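Local coordinates for protein actibind (Aspergillus niger, PDB 3D3Z) that cleaves RNA as a ribonuclease of the T2 family, probably without strict base specificity and with a preference for adenylic acid, at residues S69-N74 / E111-G116; Q82-L87 / A132-G137; S89-Y94 / Q142-F147. All blocks are in the same frame, centred on the assembly; numbering follows the deposited sequence. Where two conformers were deposited one is given.

Contact 1 (S69-N74 / E111-G116); sequences SREYSN and EWNKHG. With NAG (2-acetamido-2-deoxy-beta-D-glucopyranose), chain B; PO4 (phosphate ion), chain D.
The side-chain amide of Asn113 clasps both backbone polar atoms of Tyr72: OD1 accepts from Tyr72 N at 2.9 Å, and ND2 donates to Tyr72 O at 3.0 Å. In this RNase T2 fold, helix 104-116 thereby holds the loop ahead of helix 75-81 with side chains of two consecutive residues. The second is Trp112, whose NE1 gives a bond of 2.8 Å to Arg70 O; the carbonyl lies in the indole plane and meets the N-H nearly head-on, with a C=O...N angle of 169°. CB of Trp112 points toward the loop, and CG stands anti to the backbone N (chi1 166°). Tyr72 lies alongside it, the two rings near parallel but slid apart, with Tyr72 CD2 3.6 Å from Trp112 NE1. Asn74 carries an N-linked sugar, and C6 of that sugar reaches the edge of the Tyr72 ring. On the same helix sit Glu111 and His115, predicted active-site residues; a phosphate ion accepts from His115 NE2 and Lys114 NZ and is also hydrogen-bonded to His110. The Arg70 guanidinium, salt-bridged to Asp67 and Glu135, stands steeply to the indole plane, and its NH1 donates to a water 3.0 Å away that in turn donates to Gly116 O, 2.7 Å from it.

Contact 2 (Q82-L87 / A132-G137); sequences QNRTEL and AQEEVG. With NAG (2-acetamido-2-deoxy-beta-D-glucopyranose), chain C; NAG (2-acetamido-2-deoxy-beta-D-glucopyranose), chain E.
Gln82 and Gly137 bring the two backbones to 7.4 Å between their CA atoms, where the turn before helix 85-94 faces the first turn of helix 134-147. The Gln82 side chain, extended beyond CG, spans the gap with its amide. NE2 donates to Gln133 O at 2.8 Å, with the donor well above the carbonyl plane, and also to a water that bridges to Ala132 O. At the other end of the amide, OE1 is gripped side-on by Arg84, NE at 2.8 Å and NH2 at 3.0 Å, so one oxygen takes two bonds. Those bonds help fix the guanidinium, one face of which lies over the Gly137 backbone, the carbonyl carbon 3.4 Å above its centre; NH2 has a salt bridge to Asp138. The turn itself is a Schellman motif: Asn83, with positive phi, ends helix 75-81, and its ND2 carries an N-linked sugar. Gly137 has no CB, and this lets Gln82 OE1 come within 3.5 Å of its CA, with Arg84 NE 3.6 Å from the same atom. Leu87 CD2 also touches Gly137 O. Gln133 NE2 donates to O7 of the second sugar of the glycan on Asn74 at 2.7 Å and also bonds Tyr72 OH.

Contact 3 (S89-Y94 / Q142-F147); sequences SYMKEY and QVVDLF. With EDO (1,2-ethanediol), chain F.
Tyr90 reaches from helix 85-94 to helix 134-147 and touches both Val144 and Phe147. The two segments form a helix-helix packing of the RNase T2 fold, their axes 11.4 Å apart at closest approach and crossing at 56°, and Val144 and Phe147 also touch Ile50 of strand 49-56. CB of Tyr90 points at the partner helix, and CG is anti to the backbone N (chi1 -176°). Along one side of the ring, CD2 meets both methyls of Val144, CG1 and CG2, each at 3.7 Å. The next atom, CE2, comes to 3.5 Å from CG1, the closest approach to the valine, while CZ is only grazed by that methyl. The valine methyls thus cover CD2 and CE2, and the two side chains slide past each other in opposite directions. Beyond CZ, the hydroxyl oxygen lies at the edge of the Phe147 ring and in its plane. On the tyrosine's own helix, Tyr94 brings CD2 over one face of the Tyr90 ring, toward the rim, and Lys148 makes a cation-pi contact with that ring. Tyr94 also crosses Phe147 at about a right angle, Tyr94 CB and CD1 both reaching CE2 of Phe147. One residue on from Tyr90, Met91 lays CG against Val144 CG2 at 4.3 Å and its side chain reaches on to Trp108 of helix 104-116. At the tip, Tyr90 OH stands 3.4 Å from both CD2 and CE2 of Phe147.

In the fold
Contacts 2 and 3 join the same two helices, 85-94 and 134-147, at successive places, and Leu87 of the first packs on Val144 of the second. Contact 3 lies nearest the centre of the chain, about 10 Å away, and is apolar and aromatic against the sheet; contact 2, about 18 Å out among the sugars, relies on amide, guanidinium and water. Contact 1, also largely buried, is made by side chains bonding to loop backbone, and its helix 104-116 carries predicted catalytic residues. It meets contact 2 through a salt bridge and through Val136, which packs on both Trp112 and Tyr72, whereas contacts 1 and 3 do not touch.

Contact 1 (S69-N74 / E111-G116)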
loop_
_atom_site.group_PDB
_atom_site.type_symbol
_atom_site.label_atom_id
_atom_site.label_comp_id
_atom_site.label_asym_id
_atom_site.label_seq_id
_atom_site.Cartn_x
_atom_site.Cartn_y
_atom_site.Cartn_z
ATOM N N SER A 69 17.364 14.474 0.622
ATOM C CA SER A 69 18.456 14.027 1.453
ATOM C C SER A 69 18.284 12.607 1.998
ATOM O O SER A 69 19.183 12.063 2.549
ATOM C CB SER A 69 18.659 14.998 2.610
ATOM O OG SER A 69 17.722 14.777 3.607
ATOM N N ARG A 70 17.084 12.072 1.857
ATOM C CA ARG A 70 16.759 10.742 2.267
ATOM C C ARG A 70 16.241 9.900 1.102
ATOM O O ARG A 70 15.473 9.039 1.323
ATOM C CB ARG A 70 15.744 10.717 3.432
ATOM C CG ARG A 70 16.327 11.196 4.792
ATOM C CD ARG A 70 15.372 10.979 5.921
ATOM N NE ARG A 70 14.128 11.646 5.672
ATOM C CZ ARG A 70 12.928 11.084 5.698
ATOM N NH1 ARG A 70 12.748 9.817 6.027
ATOM N NH2 ARG A 70 11.898 11.855 5.429
ATOM N N GLU A 71 16.686 10.192 -0.101
ATOM C CA GLU A 71 16.422 9.359 -1.278
ATOM C C GLU A 71 17.600 8.455 -1.554
ATOM O O GLU A 71 18.744 8.851 -1.408
ATOM C CB GLU A 71 16.127 10.216 -2.501
ATOM C CG GLU A 71 14.789 10.910 -2.460
ATOM C CD GLU A 71 14.596 11.753 -3.719
ATOM O OE1 GLU A 71 15.245 11.444 -4.729
ATOM O OE2 GLU A 71 13.862 12.744 -3.686
ATOM N N TYR A 72 17.307 7.209 -1.911
ATOM C CA TYR A 72 18.294 6.164 -1.970
ATOM C C TYR A 72 18.188 5.399 -3.259
ATOM O O TYR A 72 17.119 5.349 -3.897
ATOM C CB TYR A 72 18.114 5.210 -0.771
ATOM C CG TYR A 72 18.316 5.968 0.529
ATOM C CD1 TYR A 72 19.574 6.486 0.848
ATOM C CD2 TYR A 72 17.272 6.205 1.401
ATOM C CE1 TYR A 72 19.791 7.208 2.006
ATOM C CE2 TYR A 72 17.470 6.935 2.572
ATOM C CZ TYR A 72 18.739 7.436 2.861
ATOM O OH TYR A 72 18.944 8.167 4.017
ATOM N N SER A 73 19.320 4.825 -3.631
ATOM C CA SER A 73 19.418 3.954 -4.787
ATOM C C SER A 73 19.989 2.615 -4.391
ATOM O O SER A 73 20.602 1.915 -5.191
ATOM C CB SER A 73 20.243 4.649 -5.881
ATOM O OG SER A 73 21.597 4.802 -5.487
ATOM N N ASN A 74 19.776 2.237 -3.139
ATOM C CA ASN A 74 20.299 1.002 -2.619
ATOM C C ASN A 74 19.419 0.320 -1.597
ATOM O O ASN A 74 19.908 -0.163 -0.555
ATOM C CB ASN A 74 21.691 1.238 -2.014
ATOM C CG ASN A 74 21.666 2.225 -0.826
ATOM O OD1 ASN A 74 20.675 2.940 -0.581
ATOM N ND2 ASN A 74 22.748 2.195 -0.046
ATOM N N GLU A 111 9.169 3.757 -4.835
ATOM C CA GLU A 111 8.184 3.884 -3.794
ATOM C C GLU A 111 8.677 4.623 -2.533
ATOM O O GLU A 111 7.983 5.513 -2.031
ATOM C CB GLU A 111 7.602 2.537 -3.442
ATOM C CG GLU A 111 6.705 1.979 -4.625
ATOM C CD GLU A 111 5.551 2.890 -5.028
ATOM O OE1 GLU A 111 4.896 3.391 -4.098
ATOM O OE2 GLU A 111 5.294 3.088 -6.250
ATOM N N TRP A 112 9.849 4.263 -2.046
ATOM C CA TRP A 112 10.451 4.929 -0.860
ATOM C C TRP A 112 10.673 6.417 -1.200
ATOM O O TRP A 112 10.243 7.331 -0.462
ATOM C CB TRP A 112 11.808 4.227 -0.399
ATOM C CG TRP A 112 12.457 5.164 0.534
ATOM C CD1 TRP A 112 13.496 6.012 0.274
ATOM C CD2 TRP A 112 11.967 5.521 1.833
ATOM N NE1 TRP A 112 13.731 6.820 1.362
ATOM C CE2 TRP A 112 12.768 6.574 2.316
ATOM C CE3 TRP A 112 10.919 5.049 2.630
ATOM C CZ2 TRP A 112 12.564 7.153 3.569
ATOM C CZ3 TRP A 112 10.692 5.659 3.852
ATOM C CH2 TRP A 112 11.516 6.689 4.308
ATOM N N ASN A 113 11.422 6.664 -2.275
ATOM C CA ASN A 113 11.782 8.051 -2.652
ATOM C C ASN A 113 10.610 8.942 -2.898
ATOM O O ASN A 113 10.604 10.085 -2.470
ATOM C CB ASN A 113 12.735 8.093 -3.868
ATOM C CG ASN A 113 14.045 7.384 -3.593
ATOM O OD1 ASN A 113 14.419 7.168 -2.422
ATOM N ND2 ASN A 113 14.745 6.983 -4.661
ATOM N N LYS A 114 9.632 8.460 -3.635
ATOM C CA LYS A 114 8.452 9.270 -3.979
ATOM C C LYS A 114 7.510 9.455 -2.822
ATOM O O LYS A 114 7.025 10.559 -2.558
ATOM C CB LYS A 114 7.660 8.595 -5.131
ATOM C CG LYS A 114 6.429 9.384 -5.579
ATOM C CD LYS A 114 5.900 8.951 -6.959
ATOM C CE LYS A 114 4.786 9.906 -7.428
ATOM N NZ LYS A 114 4.036 9.358 -8.584
ATOM N N HIS A 115 7.182 8.358 -2.164
ATOM C CA HIS A 115 6.128 8.341 -1.157
ATOM C C HIS A 115 6.557 8.151 0.331
ATOM O O HIS A 115 6.025 8.827 1.209
ATOM C CB HIS A 115 5.136 7.227 -1.500
ATOM C CG HIS A 115 4.328 7.482 -2.745
ATOM N ND1 HIS A 115 3.435 8.542 -2.862
ATOM C CD2 HIS A 115 4.254 6.796 -3.912
ATOM C CE1 HIS A 115 2.845 8.477 -4.048
ATOM N NE2 HIS A 115 3.344 7.441 -4.713
ATOM N N GLY A 116 7.460 7.218 0.607
ATOM C CA GLY A 116 7.987 6.992 1.984
ATOM C C GLY A 116 8.544 8.288 2.593
ATOM O O GLY A 116 8.328 8.556 3.777
HETATM C C1 NAG B . 22.903 3.251 0.938
HETATM C C2 NAG B . 23.991 2.855 1.966
HETATM C C3 NAG B . 24.182 3.993 2.961
HETATM C C4 NAG B . 24.382 5.305 2.253
HETATM C C5 NAG B . 23.221 5.555 1.275
HETATM C C6 NAG B . 23.304 6.896 0.548
HETATM C C7 NAG B . 24.112 0.458 2.465
HETATM C C8 NAG B . 23.766 -0.705 3.353
HETATM N N2 NAG B . 23.620 1.674 2.723
HETATM O O3 NAG B . 25.248 3.695 3.847
HETATM O O4 NAG B . 24.431 6.260 3.288
HETATM O O5 NAG B . 23.191 4.488 0.339
HETATM O O6 NAG B . 24.547 7.009 -0.104
HETATM O O7 NAG B . 24.833 0.245 1.495
HETATM P P PO4 D . 3.182 5.573 -7.798
HETATM O O1 PO4 D . 2.829 6.996 -7.337
HETATM O O2 PO4 D . 1.928 5.019 -8.415
HETATM O O3 PO4 D . 3.699 4.776 -6.620
HETATM O O4 PO4 D . 4.321 5.814 -8.753
HETATM O O HOH W 1 9.718 9.742 5.745
#

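Contact 2 (Q82-L87 / A132-G137)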
loop_
_atom_site.group_PDB
_atom_site.type_symbol
_atom_site.label_atom_id
_atom_site.label_comp_id
_atom_site.label_asym_id
_atom_site.label_seq_id
_atom_site.Cartn_x
_atom_site.Cartn_y
_atom_site.Cartn_z
ATOM N N GLN A 82 20.415 -4.400 7.485
ATOM C CA GLN A 82 19.587 -4.398 8.668
ATOM C C GLN A 82 19.109 -5.781 9.024
ATOM O O GLN A 82 18.297 -5.927 9.934
ATOM C CB GLN A 82 18.417 -3.422 8.501
ATOM C CG GLN A 82 18.880 -2.011 8.296
ATOM C CD GLN A 82 17.786 -1.008 7.958
ATOM O OE1 GLN A 82 16.599 -1.305 8.009
ATOM N NE2 GLN A 82 18.196 0.191 7.574
ATOM N N ASN A 83 19.652 -6.787 8.332
ATOM C CA ASN A 83 19.302 -8.192 8.512
ATOM C C ASN A 83 17.826 -8.500 8.275
ATOM O O ASN A 83 17.260 -9.398 8.917
ATOM C CB ASN A 83 19.775 -8.668 9.873
ATOM C CG ASN A 83 21.184 -8.151 10.178
ATOM O OD1 ASN A 83 22.094 -8.327 9.350
ATOM N ND2 ASN A 83 21.323 -7.396 11.296
ATOM N N ARG A 84 17.185 -7.743 7.383
ATOM C CA ARG A 84 15.753 -7.961 7.110
ATOM C C ARG A 84 15.600 -8.889 5.921
ATOM O O ARG A 84 14.973 -8.563 4.880
ATOM C CB ARG A 84 15.046 -6.638 6.876
ATOM C CG ARG A 84 15.287 -5.636 7.999
ATOM C CD ARG A 84 14.340 -4.513 7.873
ATOM N NE ARG A 84 14.712 -3.320 8.610
ATOM C CZ ARG A 84 13.952 -2.692 9.499
ATOM N NH1 ARG A 84 12.769 -3.167 9.823
ATOM N NH2 ARG A 84 14.404 -1.579 10.063
ATOM N N THR A 85 16.189 -10.066 6.101
ATOM C CA THR A 85 16.305 -11.094 5.058
ATOM C C THR A 85 14.947 -11.745 4.718
ATOM O O THR A 85 14.671 -12.012 3.536
ATOM C CB THR A 85 17.399 -12.152 5.423
ATOM O OG1 THR A 85 17.096 -12.738 6.693
ATOM C CG2 THR A 85 18.791 -11.522 5.446
ATOM N N GLU A 86 14.099 -12.003 5.710
ATOM C CA GLU A 86 12.778 -12.558 5.421
ATOM C C GLU A 86 11.890 -11.526 4.729
ATOM O O GLU A 86 11.092 -11.879 3.851
ATOM C CB GLU A 86 12.076 -13.093 6.673
ATOM C CG GLU A 86 12.746 -14.311 7.279
ATOM C CD GLU A 86 12.382 -15.634 6.640
ATOM O OE1 GLU A 86 12.210 -15.746 5.398
ATOM O OE2 GLU A 86 12.319 -16.608 7.441
ATOM N N LEU A 87 12.027 -10.258 5.128
ATOM C CA LEU A 87 11.314 -9.187 4.487
ATOM C C LEU A 87 11.704 -9.024 3.021
ATOM O O LEU A 87 10.821 -8.904 2.173
ATOM C CB LEU A 87 11.548 -7.847 5.211
ATOM C CG LEU A 87 11.024 -6.539 4.607
ATOM C CD1 LEU A 87 9.467 -6.543 4.574
ATOM C CD2 LEU A 87 11.510 -5.398 5.422
ATOM N N ALA A 132 21.343 4.975 10.989
ATOM C CA ALA A 132 21.237 5.360 9.579
ATOM C C ALA A 132 20.269 4.449 8.751
ATOM O O ALA A 132 20.452 3.207 8.664
ATOM C CB ALA A 132 22.621 5.382 8.929
ATOM N N GLN A 133 19.246 5.079 8.176
ATOM C CA GLN A 133 18.230 4.431 7.295
ATOM C C GLN A 133 17.330 3.418 7.987
ATOM O O GLN A 133 16.661 2.569 7.287
ATOM C CB GLN A 133 18.881 3.799 6.054
ATOM C CG GLN A 133 19.515 4.766 5.037
ATOM C CD GLN A 133 20.900 5.285 5.405
ATOM O OE1 GLN A 133 21.763 4.525 5.811
ATOM N NE2 GLN A 133 21.084 6.584 5.322
ATOM N N GLU A 134 17.249 3.516 9.330
ATOM C CA GLU A 134 16.378 2.622 10.085
ATOM C C GLU A 134 14.944 2.763 9.574
ATOM O O GLU A 134 14.234 1.754 9.445
ATOM C CB GLU A 134 16.364 2.885 11.607
ATOM C CG GLU A 134 15.490 1.951 12.367
ATOM C CD GLU A 134 15.628 2.115 13.886
ATOM O OE1 GLU A 134 16.372 3.045 14.332
ATOM O OE2 GLU A 134 14.950 1.322 14.572
ATOM N N GLU A 135 14.533 4.004 9.318
ATOM C CA GLU A 135 13.147 4.271 8.880
ATOM C C GLU A 135 12.771 3.723 7.486
ATOM O O GLU A 135 11.583 3.501 7.209
ATOM C CB GLU A 135 12.797 5.755 9.006
ATOM C CG GLU A 135 13.160 6.741 7.848
ATOM C CD GLU A 135 14.624 6.998 7.668
ATOM O OE1 GLU A 135 15.449 6.299 8.336
ATOM O OE2 GLU A 135 14.977 7.935 6.885
ATOM N N VAL A 136 13.785 3.522 6.639
ATOM C CA VAL A 136 13.620 2.910 5.321
ATOM C C VAL A 136 13.187 1.462 5.503
ATOM O O VAL A 136 12.192 1.063 4.969
ATOM C CB VAL A 136 14.887 3.066 4.463
ATOM C CG1 VAL A 136 14.727 2.388 3.057
ATOM C CG2 VAL A 136 15.161 4.505 4.289
ATOM N N GLY A 137 13.919 0.690 6.293
ATOM C CA GLY A 137 13.533 -0.691 6.531
ATOM C C GLY A 137 12.199 -0.840 7.245
ATOM O O GLY A 137 11.413 -1.761 6.922
HETATM C C1 NAG C . 22.645 -6.849 11.546
HETATM C C2 NAG C . 22.585 -5.719 12.582
HETATM C C3 NAG C . 23.977 -5.151 12.876
HETATM C C4 NAG C . 25.035 -6.259 13.057
HETATM C C5 NAG C . 24.884 -7.372 12.015
HETATM C C6 NAG C . 25.788 -8.562 12.316
HETATM C C7 NAG C . 20.395 -4.652 12.668
HETATM C C8 NAG C . 19.600 -3.398 12.469
HETATM N N2 NAG C . 21.631 -4.693 12.183
HETATM O O3 NAG C . 23.879 -4.352 14.039
HETATM O O4 NAG C . 26.351 -5.738 12.954
HETATM O O5 NAG C . 23.554 -7.824 12.041
HETATM O O6 NAG C . 25.292 -9.224 13.464
HETATM O O7 NAG C . 19.871 -5.602 13.215
HETATM C C1 NAG E . 25.603 7.097 3.196
HETATM C C2 NAG E . 25.530 8.227 4.203
HETATM C C3 NAG E . 26.808 9.073 4.187
HETATM C C4 NAG E . 28.037 8.177 4.297
HETATM C C5 NAG E . 27.926 7.149 3.179
HETATM C C6 NAG E . 29.125 6.214 3.073
HETATM C C7 NAG E . 23.294 9.050 4.685
HETATM C C8 NAG E . 22.257 10.044 4.308
HETATM N N2 NAG E . 24.375 9.033 3.891
HETATM O O3 NAG E . 26.783 10.037 5.227
HETATM O O4 NAG E . 29.233 8.939 4.169
HETATM O O5 NAG E . 26.776 6.373 3.467
HETATM O O6 NAG E . 29.160 5.487 4.280
HETATM O O7 NAG E . 23.128 8.316 5.671
HETATM O O HOH W 2 20.944 0.731 7.215
#

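Contact 3 (S89-Y94 / Q142-F147)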
loop_
_atom_site.group_PDB
_atom_site.type_symbol
_atom_site.label_atom_id
_atom_site.label_comp_id
_atom_site.label_asym_id
_atom_site.label_seq_id
_atom_site.Cartn_x
_atom_site.Cartn_y
_atom_site.Cartn_z
ATOM N N SER A 89 13.001 -11.311 1.013
ATOM C CA SER A 89 12.481 -12.519 0.342
ATOM C C SER A 89 10.972 -12.375 0.046
ATOM O O SER A 89 10.500 -12.627 -1.085
ATOM C CB SER A 89 12.671 -13.746 1.242
ATOM O OG SER A 89 14.034 -14.092 1.364
ATOM N N TYR A 90 10.247 -11.937 1.064
ATOM C CA TYR A 90 8.846 -11.653 0.925
ATOM C C TYR A 90 8.586 -10.528 -0.134
ATOM O O TYR A 90 7.649 -10.634 -0.940
ATOM C CB TYR A 90 8.213 -11.311 2.278
ATOM C CG TYR A 90 6.710 -11.091 2.232
ATOM C CD1 TYR A 90 5.829 -12.083 2.641
ATOM C CD2 TYR A 90 6.169 -9.853 1.849
ATOM C CE1 TYR A 90 4.451 -11.890 2.588
ATOM C CE2 TYR A 90 4.780 -9.652 1.765
ATOM C CZ TYR A 90 3.944 -10.679 2.154
ATOM O OH TYR A 90 2.594 -10.512 2.129
ATOM N N MET A 91 9.376 -9.456 -0.134
ATOM C CA MET A 91 9.206 -8.442 -1.137
ATOM C C MET A 91 9.434 -8.904 -2.576
ATOM O O MET A 91 8.737 -8.443 -3.535
ATOM C CB MET A 91 10.067 -7.229 -0.823
ATOM C CG MET A 91 9.633 -6.482 0.442
ATOM S SD MET A 91 10.853 -5.270 0.958
ATOM C CE MET A 91 11.247 -4.376 -0.579
ATOM N N LYS A 92 10.425 -9.774 -2.766
ATOM C CA LYS A 92 10.621 -10.391 -4.057
ATOM C C LYS A 92 9.389 -11.156 -4.567
ATOM O O LYS A 92 9.081 -11.124 -5.761
ATOM C CB LYS A 92 11.816 -11.330 -3.990
ATOM C CG LYS A 92 13.130 -10.594 -3.925
ATOM C CD LYS A 92 14.281 -11.577 -3.713
ATOM C CE LYS A 92 15.662 -10.918 -3.535
ATOM N NZ LYS A 92 16.688 -11.747 -2.776
ATOM N N GLU A 93 8.670 -11.796 -3.649
ATOM C CA GLU A 93 7.485 -12.584 -3.959
ATOM C C GLU A 93 6.200 -11.730 -4.137
ATOM O O GLU A 93 5.495 -11.874 -5.137
ATOM C CB GLU A 93 7.285 -13.659 -2.874
ATOM C CG GLU A 93 5.994 -14.428 -3.010
ATOM C CD GLU A 93 5.837 -15.193 -4.335
ATOM O OE1 GLU A 93 6.793 -15.333 -5.081
ATOM O OE2 GLU A 93 4.728 -15.592 -4.626
ATOM N N TYR A 94 5.991 -10.804 -3.200
ATOM C CA TYR A 94 4.738 -10.077 -3.047
ATOM C C TYR A 94 4.814 -8.593 -3.387
ATOM O O TYR A 94 3.784 -7.986 -3.501
ATOM C CB TYR A 94 4.109 -10.306 -1.659
ATOM C CG TYR A 94 3.589 -11.711 -1.382
ATOM C CD1 TYR A 94 2.341 -12.113 -1.819
ATOM C CD2 TYR A 94 4.312 -12.601 -0.597
ATOM C CE1 TYR A 94 1.873 -13.390 -1.542
ATOM C CE2 TYR A 94 3.864 -13.883 -0.359
ATOM C CZ TYR A 94 2.639 -14.266 -0.823
ATOM O OH TYR A 94 2.170 -15.542 -0.589
ATOM N N GLN A 142 6.383 -2.089 7.392
ATOM C CA GLN A 142 5.025 -1.571 7.684
ATOM C C GLN A 142 4.082 -1.829 6.480
ATOM O O GLN A 142 2.982 -2.290 6.639
ATOM C CB GLN A 142 5.122 -0.074 7.970
ATOM C CG GLN A 142 3.820 0.598 8.387
ATOM C CD GLN A 142 3.176 0.007 9.604
ATOM O OE1 GLN A 142 3.843 -0.248 10.600
ATOM N NE2 GLN A 142 1.881 -0.202 9.541
ATOM N N VAL A 143 4.551 -1.513 5.267
ATOM C CA VAL A 143 3.741 -1.757 4.029
ATOM C C VAL A 143 3.320 -3.221 3.976
ATOM O O VAL A 143 2.124 -3.593 3.817
ATOM C CB VAL A 143 4.509 -1.348 2.741
ATOM C CG1 VAL A 143 3.615 -1.642 1.498
ATOM C CG2 VAL A 143 4.913 0.096 2.828
ATOM N N VAL A 144 4.295 -4.082 4.190
ATOM C CA VAL A 144 4.080 -5.532 4.200
ATOM C C VAL A 144 3.089 -5.936 5.279
ATOM O O VAL A 144 2.141 -6.710 5.025
ATOM C CB VAL A 144 5.421 -6.336 4.340
ATOM C CG1 VAL A 144 5.160 -7.829 4.774
ATOM C CG2 VAL A 144 6.222 -6.319 2.993
ATOM N N ASP A 145 3.278 -5.385 6.487
ATOM C CA ASP A 145 2.383 -5.718 7.596
ATOM C C ASP A 145 0.913 -5.370 7.264
ATOM O O ASP A 145 0.011 -6.153 7.531
ATOM C CB ASP A 145 2.799 -4.997 8.891
ATOM C CG ASP A 145 4.085 -5.544 9.495
ATOM O OD1 ASP A 145 4.520 -6.646 9.133
ATOM O OD2 ASP A 145 4.606 -4.864 10.380
ATOM N N LEU A 146 0.705 -4.200 6.693
ATOM C CA LEU A 146 -0.657 -3.738 6.332
ATOM C C LEU A 146 -1.222 -4.540 5.155
ATOM O O LEU A 146 -2.363 -5.020 5.197
ATOM C CB LEU A 146 -0.599 -2.272 6.005
ATOM C CG LEU A 146 -1.934 -1.557 5.939
ATOM C CD1 LEU A 146 -2.689 -1.610 7.283
ATOM C CD2 LEU A 146 -1.633 -0.122 5.524
ATOM N N PHE A 147 -0.406 -4.725 4.134
ATOM C CA PHE A 147 -0.801 -5.586 2.996
ATOM C C PHE A 147 -1.295 -6.949 3.439
ATOM O O PHE A 147 -2.318 -7.458 2.926
ATOM C CB PHE A 147 0.381 -5.743 2.064
ATOM C CG PHE A 147 0.160 -6.711 0.935
ATOM C CD1 PHE A 147 -0.612 -6.377 -0.152
ATOM C CD2 PHE A 147 0.796 -7.907 0.928
ATOM C CE1 PHE A 147 -0.774 -7.243 -1.205
ATOM C CE2 PHE A 147 0.653 -8.819 -0.117
ATOM C CZ PHE A 147 -0.169 -8.476 -1.220
HETATM C C1 EDO F . 7.761 -13.792 -9.466
HETATM O O1 EDO F . 6.804 -13.179 -10.353
HETATM C C2 EDO F . 7.786 -13.000 -8.158
HETATM O O2 EDO F . 6.464 -12.743 -7.651
#